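Local atomic coordinates of transcriptional regulator, TetR family (Cytophaga hutchinsonii, PDB entry 3EUP), a protein that probably binds DNA as a dimeric transcriptional regulator of the TetR family, through an N-terminal helix-turn-helix domain. Residues 106-111 and 168-173. Sequence-based numbering, arbitrary orientation.
Sequences GGCPLL and LVEGAI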
loop_
_atom_site.group_PDB
_atom_site.type_symbol
_atom_site.label_atom_id
_atom_site.label_comp_id
_atom_site.label_asym_id
_atom_site.label_seq_id
_atom_site.Cartn_x
_atom_site.Cartn_y
_atom_site.Cartn_z
ATOM N N GLY A 106 -5.292 -6.192 -11.106
ATOM C CA GLY A 106 -5.110 -6.135 -9.640
ATOM C C GLY A 106 -4.191 -5.045 -9.123
ATOM O O GLY A 106 -4.074 -4.869 -7.907
ATOM N N GLY A 107 -3.515 -4.317 -10.014
ATOM C CA GLY A 107 -2.762 -3.129 -9.620
ATOM C C GLY A 107 -1.307 -3.443 -9.362
ATOM O O GLY A 107 -0.734 -4.325 -10.029
ATOM N N CYS A 108 -0.709 -2.740 -8.401
ATOM C CA CYS A 108 0.724 -2.787 -8.221
ATOM C C CYS A 108 1.103 -4.035 -7.454
ATOM O O CYS A 108 0.668 -4.210 -6.314
ATOM C CB CYS A 108 1.246 -1.573 -7.459
ATOM S SG CYS A 108 3.032 -1.575 -7.248
ATOM N N PRO A 109 1.919 -4.914 -8.078
ATOM C CA PRO A 109 2.343 -6.112 -7.355
ATOM C C PRO A 109 3.249 -5.823 -6.148
ATOM O O PRO A 109 3.340 -6.644 -5.220
ATOM C CB PRO A 109 3.069 -6.931 -8.408
ATOM C CG PRO A 109 3.463 -5.959 -9.484
ATOM C CD PRO A 109 2.409 -4.883 -9.469
ATOM N N LEU A 110 3.927 -4.674 -6.153
ATOM C CA LEU A 110 4.858 -4.377 -5.090
ATOM C C LEU A 110 4.049 -4.039 -3.843
ATOM O O LEU A 110 4.283 -4.582 -2.749
ATOM C CB LEU A 110 5.786 -3.252 -5.545
ATOM C CG LEU A 110 6.737 -2.584 -4.595
ATOM C CD1 LEU A 110 7.653 -1.639 -5.408
ATOM C CD2 LEU A 110 5.939 -1.849 -3.537
ATOM N N LEU A 111 3.043 -3.186 -4.041
ATOM C CA LEU A 111 2.106 -2.887 -2.994
ATOM C C LEU A 111 1.385 -4.152 -2.562
ATOM O O LEU A 111 1.338 -4.446 -1.411
ATOM C CB LEU A 111 1.155 -1.842 -3.565
ATOM C CG LEU A 111 0.172 -1.091 -2.758
ATOM C CD1 LEU A 111 0.814 -0.354 -1.557
ATOM C CD2 LEU A 111 -0.537 -0.091 -3.737
ATOM N N LEU A 168 4.991 8.534 -2.973
ATOM C CA LEU A 168 3.905 9.242 -3.590
ATOM C C LEU A 168 3.171 8.415 -4.646
ATOM O O LEU A 168 1.945 8.494 -4.730
ATOM C CB LEU A 168 4.384 10.553 -4.185
ATOM C CG LEU A 168 4.637 11.707 -3.212
ATOM C CD1 LEU A 168 5.337 12.878 -3.985
ATOM C CD2 LEU A 168 3.334 12.129 -2.550
ATOM N N VAL A 169 3.901 7.632 -5.444
ATOM C CA VAL A 169 3.291 6.824 -6.459
ATOM C C VAL A 169 2.461 5.690 -5.820
ATOM O O VAL A 169 1.292 5.522 -6.135
ATOM C CB VAL A 169 4.333 6.276 -7.451
ATOM C CG1 VAL A 169 3.702 5.228 -8.395
ATOM C CG2 VAL A 169 4.938 7.452 -8.261
ATOM N N GLU A 170 3.060 4.969 -4.873
ATOM C CA GLU A 170 2.393 3.872 -4.231
ATOM C C GLU A 170 1.206 4.344 -3.385
ATOM O O GLU A 170 0.200 3.680 -3.355
ATOM C CB GLU A 170 3.391 3.052 -3.424
ATOM C CG GLU A 170 4.504 2.468 -4.298
ATOM C CD GLU A 170 3.973 1.594 -5.426
ATOM O OE1 GLU A 170 3.608 0.409 -5.163
ATOM O OE2 GLU A 170 3.964 2.083 -6.580
ATOM N N GLY A 171 1.344 5.502 -2.738
ATOM C CA GLY A 171 0.279 6.131 -1.974
ATOM C C GLY A 171 -0.868 6.595 -2.854
ATOM O O GLY A 171 -2.030 6.456 -2.459
ATOM N N ALA A 172 -0.549 7.106 -4.053
ATOM C CA ALA A 172 -1.560 7.491 -5.036
ATOM C C ALA A 172 -2.365 6.269 -5.428
ATOM O O ALA A 172 -3.575 6.322 -5.410
ATOM C CB ALA A 172 -0.912 8.205 -6.307
ATOM N N ILE A 173 -1.691 5.152 -5.726
ATOM C CA ILE A 173 -2.363 3.910 -6.116
ATOM C C ILE A 173 -3.307 3.433 -5.005
ATOM O O ILE A 173 -4.485 3.094 -5.262
ATOM C CB ILE A 173 -1.372 2.818 -6.576
ATOM C CG1 ILE A 173 -0.608 3.281 -7.868
ATOM C CG2 ILE A 173 -2.088 1.418 -6.689
ATOM C CD1 ILE A 173 0.494 2.316 -8.360
#
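The carboxylate of Glu170 is inserted between Leu110 and Leu111, which approach it from opposite sides of its plane. CD2 of Leu110 lies 3.6 Å from Glu170 OE1 on one side, and CB of Leu111 is 3.7 Å from the same oxygen on the other, where CD1 of Ile173 also faces OE2. The two side chains Leu110 and Glu170 meet nearly at right angles. Beyond the OE1 end stands the sulphur of Cys108, modelled too close to OE1 for its place to be sure. With CG beside the backbone N and the chain bent at chi2 (-57°), the glutamate folds its acid group into this apolar surround. OE1 is buried with no clear partner apart from the doubtful sulphur, which would probably favour the protonated form. The contact joins the start of helix 109-117 to helix 158-179 within the C-terminal domain of the TetR fold, close to the dimer interface: Leu174 of the second subunit packs on both Leu110 and Glu170. Gly107 O accepts from Asn25 ND2 in the N-terminal region. An alanine in place of Glu170 would probably open a gap between Leu110 CD2 and Leu111 CB. The side chains of Leu111 and Ile173 run antiparallel alongside each other, Leu111 CD2 lying 3.7 Å from Ile173 CG2, while Ile173 CD1 reaches Cys108 CB at 4.1 Å. Cys108 N-caps helix 109-117, its SG accepting from Leu111 N at 3.6 Å, a bond only as sure as the sulphur's position.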